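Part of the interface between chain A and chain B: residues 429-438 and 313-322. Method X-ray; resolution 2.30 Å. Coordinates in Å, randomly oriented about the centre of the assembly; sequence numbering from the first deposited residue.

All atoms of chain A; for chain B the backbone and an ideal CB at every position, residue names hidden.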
ATOM      1  N   VAL A 429      -4.110 -10.284 -12.661  1.00 38.31           N
ATOM      2  CA  VAL A 429      -2.654 -10.267 -12.713  1.00 37.88           C
ATOM      3  C   VAL A 429      -2.128  -9.006 -13.409  1.00 38.14           C
ATOM      4  O   VAL A 429      -1.104  -8.429 -13.016  1.00 38.00           O
ATOM      5  CB  VAL A 429      -2.156 -11.516 -13.442  1.00 38.76           C
ATOM      6  CG1 VAL A 429      -0.709 -11.366 -13.895  1.00 37.48           C
ATOM      7  CG2 VAL A 429      -2.348 -12.747 -12.526  1.00 39.87           C
ATOM      8  N   GLU A 430      -2.846  -8.569 -14.426  1.00 37.52           N
ATOM      9  CA  GLU A 430      -2.499  -7.356 -15.105  1.00 39.30           C
ATOM     10  C   GLU A 430      -2.568  -6.142 -14.137  1.00 38.76           C
ATOM     11  O   GLU A 430      -1.758  -5.234 -14.241  1.00 39.10           O
ATOM     12  CB  GLU A 430      -3.359  -7.159 -16.387  1.00 39.68           C
ATOM     13  CG  GLU A 430      -3.110  -5.799 -17.069  1.00 46.04           C
ATOM     14  CD  GLU A 430      -3.140  -5.866 -18.607  1.00 52.34           C
ATOM     15  OE1 GLU A 430      -2.033  -5.959 -19.185  1.00 55.51           O
ATOM     16  OE2 GLU A 430      -4.256  -5.830 -19.212  1.00 55.69           O
ATOM     17  N   ASP A 431      -3.513  -6.138 -13.196  1.00 38.40           N
ATOM     18  CA  ASP A 431      -3.625  -5.029 -12.279  1.00 37.66           C
ATOM     19  C   ASP A 431      -2.453  -5.000 -11.370  1.00 36.54           C
ATOM     20  O   ASP A 431      -2.060  -3.915 -10.959  1.00 37.31           O
ATOM     21  CB  ASP A 431      -4.894  -5.065 -11.478  1.00 38.54           C
ATOM     22  CG  ASP A 431      -6.093  -4.807 -12.323  1.00 39.66           C
ATOM     23  OD1 ASP A 431      -6.076  -3.839 -13.099  1.00 45.06           O
ATOM     24  OD2 ASP A 431      -7.038  -5.591 -12.250  1.00 41.08           O
ATOM     25  N   ILE A 432      -1.860  -6.164 -11.099  1.00 34.65           N
ATOM     26  CA  ILE A 432      -0.674  -6.250 -10.250  1.00 33.15           C
ATOM     27  C   ILE A 432       0.596  -5.898 -11.056  1.00 33.24           C
ATOM     28  O   ILE A 432       1.431  -5.148 -10.587  1.00 32.34           O
ATOM     29  CB  ILE A 432      -0.512  -7.624  -9.605  1.00 32.97           C
ATOM     30  CG1 ILE A 432      -1.757  -8.030  -8.826  1.00 33.16           C
ATOM     31  CG2 ILE A 432       0.720  -7.650  -8.708  1.00 29.40           C
ATOM     32  CD1 ILE A 432      -2.328  -7.011  -7.890  1.00 32.57           C
ATOM     33  N   SER A 433       0.695  -6.377 -12.292  1.00 33.65           N
ATOM     34  CA  SER A 433       1.749  -5.918 -13.235  1.00 33.96           C
ATOM     35  C   SER A 433       1.774  -4.377 -13.357  1.00 33.31           C
ATOM     36  O   SER A 433       2.811  -3.774 -13.457  1.00 32.09           O
ATOM     37  CB  SER A 433       1.573  -6.531 -14.664  1.00 34.11           C
ATOM     38  OG  SER A 433       1.725  -7.945 -14.685  1.00 34.21           O
ATOM     39  N   ASN A 434       0.610  -3.775 -13.402  1.00 33.77           N
ATOM     40  CA  ASN A 434       0.485  -2.328 -13.576  1.00 35.09           C
ATOM     41  C   ASN A 434       0.274  -1.514 -12.292  1.00 35.18           C
ATOM     42  O   ASN A 434       0.133  -0.304 -12.388  1.00 36.88           O
ATOM     43  CB  ASN A 434      -0.658  -2.030 -14.551  1.00 34.95           C
ATOM     44  CG  ASN A 434      -0.318  -2.409 -15.964  1.00 35.78           C
ATOM     45  OD1 ASN A 434       0.834  -2.526 -16.307  1.00 34.74           O
ATOM     46  ND2 ASN A 434      -1.333  -2.595 -16.798  1.00 38.05           N
ATOM     47  N   ALA A 435       0.267  -2.154 -11.116  1.00 35.34           N
ATOM     48  CA  ALA A 435      -0.047  -1.477  -9.847  1.00 34.94           C
ATOM     49  C   ALA A 435       0.829  -0.267  -9.717  1.00 35.05           C
ATOM     50  O   ALA A 435       2.034  -0.371  -9.856  1.00 35.78           O
ATOM     51  CB  ALA A 435       0.177  -2.395  -8.643  1.00 34.56           C
ATOM     52  N   GLU A 436       0.241   0.876  -9.395  1.00 35.76           N
ATOM     53  CA  GLU A 436       0.973   2.134  -9.478  1.00 36.60           C
ATOM     54  C   GLU A 436       1.601   2.446  -8.128  1.00 37.40           C
ATOM     55  O   GLU A 436       1.251   3.409  -7.444  1.00 37.11           O
ATOM     56  CB  GLU A 436       0.125   3.287 -10.039  1.00 35.48           C
ATOM     57  CG  GLU A 436       1.029   4.398 -10.476  1.00 34.86           C
ATOM     58  CD  GLU A 436       0.336   5.604 -11.082  1.00 34.54           C
ATOM     59  OE1 GLU A 436      -0.868   5.535 -11.404  1.00 30.92           O
ATOM     60  OE2 GLU A 436       1.037   6.628 -11.266  1.00 34.11           O
ATOM     61  N   VAL A 437       2.538   1.584  -7.767  1.00 38.78           N
ATOM     62  CA  VAL A 437       3.224   1.692  -6.514  1.00 39.81           C
ATOM     63  C   VAL A 437       4.318   2.704  -6.658  1.00 42.21           C
ATOM     64  O   VAL A 437       4.899   2.885  -7.719  1.00 43.34           O
ATOM     65  CB  VAL A 437       3.792   0.354  -5.998  1.00 39.12           C
ATOM     66  CG1 VAL A 437       2.652  -0.675  -5.827  1.00 38.27           C
ATOM     67  CG2 VAL A 437       4.888  -0.183  -6.910  1.00 37.70           C
ATOM     68  N   VAL A 438       4.543   3.388  -5.560  1.00 44.79           N
ATOM     69  CA  VAL A 438       5.519   4.436  -5.462  1.00 47.15           C
ATOM     70  C   VAL A 438       6.903   3.840  -5.679  1.00 47.95           C
ATOM     71  O   VAL A 438       7.276   2.941  -4.932  1.00 49.79           O
ATOM     72  CB  VAL A 438       5.431   5.070  -4.032  1.00 47.24           C
ATOM     73  CG1 VAL A 438       6.733   5.657  -3.642  1.00 47.85           C
ATOM     74  CG2 VAL A 438       4.298   6.095  -3.967  1.00 46.31           C
TER
ATOM     75  N   UNK B 313       8.878   5.283 -13.502  1.00 51.61           N
ATOM     76  CA  UNK B 313       8.051   4.080 -13.304  1.00 50.97           C
ATOM     77  C   UNK B 313       7.151   3.643 -14.475  1.00 48.86           C
ATOM     78  O   UNK B 313       6.922   2.447 -14.679  1.00 48.69           O
ATOM     79  CB  UNK B 313       7.157   4.311 -12.084  1.00 50.97           C
ATOM     80  N   UNK B 314       6.662   4.606 -15.253  1.00 46.82           N
ATOM     81  CA  UNK B 314       5.734   4.323 -16.343  1.00 44.70           C
ATOM     82  C   UNK B 314       6.410   3.510 -17.454  1.00 44.04           C
ATOM     83  O   UNK B 314       5.803   2.616 -18.019  1.00 43.18           O
ATOM     84  CB  UNK B 314       5.176   5.629 -16.911  1.00 44.70           C
ATOM     85  N   UNK B 315       7.660   3.844 -17.754  1.00 43.05           N
ATOM     86  CA  UNK B 315       8.467   3.173 -18.786  1.00 42.64           C
ATOM     87  C   UNK B 315       8.341   1.655 -18.799  1.00 41.37           C
ATOM     88  O   UNK B 315       7.852   1.078 -19.771  1.00 42.39           O
ATOM     89  CB  UNK B 315       9.940   3.540 -18.597  1.00 42.64           C
ATOM     90  N   UNK B 316       8.788   1.024 -17.730  1.00 40.23           N
ATOM     91  CA  UNK B 316       8.777  -0.417 -17.647  1.00 40.61           C
ATOM     92  C   UNK B 316       7.397  -1.026 -17.793  1.00 38.47           C
ATOM     93  O   UNK B 316       7.243  -1.989 -18.520  1.00 38.66           O
ATOM     94  CB  UNK B 316       9.388  -0.855 -16.315  1.00 40.61           C
ATOM     95  N   UNK B 317       6.394  -0.404 -17.201  1.00 36.56           N
ATOM     96  CA  UNK B 317       5.068  -0.988 -17.184  1.00 35.75           C
ATOM     97  C   UNK B 317       4.469  -0.871 -18.581  1.00 35.29           C
ATOM     98  O   UNK B 317       3.966  -1.844 -19.093  1.00 33.95           O
ATOM     99  CB  UNK B 317       4.178  -0.308 -16.141  1.00 35.75           C
ATOM    100  N   UNK B 318       4.595   0.305 -19.196  1.00 34.85           N
ATOM    101  CA  UNK B 318       4.047   0.542 -20.535  1.00 35.45           C
ATOM    102  C   UNK B 318       4.838  -0.249 -21.596  1.00 34.81           C
ATOM    103  O   UNK B 318       4.262  -0.727 -22.524  1.00 34.14           O
ATOM    104  CB  UNK B 318       4.071   2.037 -20.860  1.00 35.45           C
ATOM    105  N   UNK B 319       6.131  -0.403 -21.403  1.00 34.96           N
ATOM    106  CA  UNK B 319       6.968  -1.140 -22.327  1.00 35.83           C
ATOM    107  C   UNK B 319       6.555  -2.585 -22.427  1.00 36.60           C
ATOM    108  O   UNK B 319       6.504  -3.152 -23.533  1.00 37.67           O
ATOM    109  CB  UNK B 319       8.436  -1.046 -21.906  1.00 35.83           C
ATOM    110  N   UNK B 320       6.246  -3.179 -21.271  1.00 36.67           N
ATOM    111  CA  UNK B 320       5.829  -4.558 -21.225  1.00 35.96           C
ATOM    112  C   UNK B 320       4.578  -4.736 -22.028  1.00 35.26           C
ATOM    113  O   UNK B 320       4.491  -5.644 -22.824  1.00 34.80           O
ATOM    114  CB  UNK B 320       5.616  -5.023 -19.783  1.00 35.96           C
ATOM    115  N   UNK B 321       3.611  -3.852 -21.831  1.00 34.68           N
ATOM    116  CA  UNK B 321       2.358  -3.916 -22.576  1.00 34.12           C
ATOM    117  C   UNK B 321       2.641  -3.727 -24.057  1.00 34.85           C
ATOM    118  O   UNK B 321       2.048  -4.437 -24.863  1.00 34.64           O
ATOM    119  CB  UNK B 321       1.367  -2.862 -22.077  1.00 34.12           C
ATOM    120  N   UNK B 322       3.556  -2.812 -24.431  1.00 34.01           N
ATOM    121  CA  UNK B 322       3.812  -2.624 -25.841  1.00 34.60           C
ATOM    122  C   UNK B 322       4.449  -3.915 -26.402  1.00 35.61           C
ATOM    123  O   UNK B 322       4.059  -4.409 -27.448  1.00 37.30           O
ATOM    124  CB  UNK B 322       4.713  -1.409 -26.071  1.00 34.60           C
TER

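Position 313 points its CA-to-CB bond toward chain A, but the ideal CB is still 5.1 Å from Val A437 O. The gap leaves room for a solvent molecule, so a small polar side chain would suit, though others would fit. It is Ser B313. Its OG hydrogen-bonds water 1 at 3.0 Å, and that water donates to Val A437 O at 2.7 Å.

Position 314 is helical, and its CB points sideways. Only a long side chain could reach chain A, near the carboxylate of Glu A436. Lysine, glutamine or methionine could span it. It is Met B314. It bends back so that CE lies 3.8 Å from Glu A436 OE2, a van der Waals contact.

Positions 315 and 316 are out of reach of this stretch of chain A, which sets no demand there. They are Ala B315 and Asn B316.

Position 317 is the centre of the contact. Its CA is 6.0 Å from the CA of Asn A434, and its ideal CB points toward chain A, 4.0 Å from Asn A434 OD1. Beyond it chain A leaves its helix and offers the carbonyl oxygens of Ser A433, Asn A434, Ala A435 and Val A437. A long donor, lysine or arginine, would suit; glutamine is a shorter alternative. It is Arg B317, with 109 Å² covered by this stretch of chain A. The chain is extended beyond CB, with chi2 and chi3 both t. NH2 donates to Val A437 O at 3.2 Å, near the guanidinium plane. Ala A435 O lies over one face, 3.4 Å from CZ. NH1 donates to waters 1 and 3, each at 2.8 Å. Water 3 passes the link on to Asn A434 O, also at 2.8 Å.

Position 318 points away from chain A, so many residues would do. It is Gln B318.

Position 319 is out of reach. An ideal CB would be crowded by Ala B315 O, at 3.1 Å, and glycine avoids this. It is Gly B319.

Position 320 points toward chain A, but nothing there lies within 5.5 Å of its ideal CB. A long side chain could approach Ser A433 OG. It is Arg B320. NH2 stops 4.1 Å from Ser A433 OG, a loose contact.

Position 321 also points toward chain A, its ideal CB 5.4 Å from Glu A430 OE1. A medium aliphatic, polar or basic residue could fit. It is Val B321. CG2 packs 4.2 Å from Glu A430 OE1 and 4.4 Å from Asn A434 OD1.

Position 322 is out of reach. It is Ile B322.

Chain B (313-322) SMANRQGRVI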
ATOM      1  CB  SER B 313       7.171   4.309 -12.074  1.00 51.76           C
ATOM      2  OG  SER B 313       6.454   5.544 -12.185  1.00 54.05           O
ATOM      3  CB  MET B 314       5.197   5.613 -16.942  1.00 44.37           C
ATOM      4  CG  MET B 314       4.408   6.520 -16.028  1.00 41.98           C
ATOM      5  SD  MET B 314       2.703   6.076 -15.837  1.00 33.37           S
ATOM      6  CE  MET B 314       2.814   5.267 -14.282  1.00 36.65           C
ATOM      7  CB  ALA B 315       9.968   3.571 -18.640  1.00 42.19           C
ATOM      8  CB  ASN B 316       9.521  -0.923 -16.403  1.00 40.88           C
ATOM      9  CG  ASN B 316      11.035  -0.865 -16.607  1.00 46.04           C
ATOM     10  OD1 ASN B 316      11.487  -0.851 -17.761  1.00 52.08           O
ATOM     11  ND2 ASN B 316      11.823  -0.814 -15.512  1.00 49.03           N
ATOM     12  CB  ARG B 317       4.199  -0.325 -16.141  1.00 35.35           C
ATOM     13  CG  ARG B 317       4.773  -0.451 -14.739  1.00 34.94           C
ATOM     14  CD  ARG B 317       3.925   0.213 -13.688  1.00 35.44           C
ATOM     15  NE  ARG B 317       4.633   0.245 -12.416  1.00 35.77           N
ATOM     16  CZ  ARG B 317       4.571   1.225 -11.524  1.00 33.87           C
ATOM     17  NH1 ARG B 317       3.818   2.289 -11.741  1.00 35.47           N
ATOM     18  NH2 ARG B 317       5.265   1.129 -10.401  1.00 32.49           N
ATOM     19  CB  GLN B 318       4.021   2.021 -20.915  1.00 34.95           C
ATOM     20  CG  GLN B 318       3.204   2.909 -20.002  1.00 36.72           C
ATOM     21  CD  GLN B 318       3.332   4.386 -20.374  1.00 36.30           C
ATOM     22  OE1 GLN B 318       4.037   4.731 -21.322  1.00 36.70           O
ATOM     23  NE2 GLN B 318       2.618   5.244 -19.664  1.00 32.58           N
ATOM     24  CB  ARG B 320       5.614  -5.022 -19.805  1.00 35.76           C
ATOM     25  CG  ARG B 320       5.346  -6.496 -19.719  1.00 37.15           C
ATOM     26  CD  ARG B 320       5.356  -6.962 -18.257  1.00 39.19           C
ATOM     27  NE  ARG B 320       5.633  -8.388 -18.152  1.00 39.16           N
ATOM     28  CZ  ARG B 320       4.722  -9.341 -18.135  1.00 40.25           C
ATOM     29  NH1 ARG B 320       5.125 -10.588 -18.030  1.00 43.90           N
ATOM     30  NH2 ARG B 320       3.429  -9.073 -18.216  1.00 38.92           N
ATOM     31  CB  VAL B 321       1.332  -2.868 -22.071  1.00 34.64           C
ATOM     32  CG1 VAL B 321       0.169  -2.644 -23.050  1.00 32.16           C
ATOM     33  CG2 VAL B 321       0.813  -3.258 -20.650  1.00 33.43           C
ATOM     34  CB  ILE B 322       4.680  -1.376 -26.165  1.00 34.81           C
ATOM     35  CG1 ILE B 322       3.919  -0.091 -25.817  1.00 33.78           C
ATOM     36  CG2 ILE B 322       5.118  -1.441 -27.658  1.00 31.60           C
ATOM     37  CD1 ILE B 322       4.771   1.183 -25.734  1.00 32.44           C
TER
HETATM   38  O   HOH W   1       4.764   4.293  -9.988  1.00 39.20           O
HETATM   39  O   HOH W   2       2.833  -3.647 -17.501  1.00 32.08           O
HETATM   40  O   HOH W   3       1.442   2.024 -13.183  1.00 44.32           O
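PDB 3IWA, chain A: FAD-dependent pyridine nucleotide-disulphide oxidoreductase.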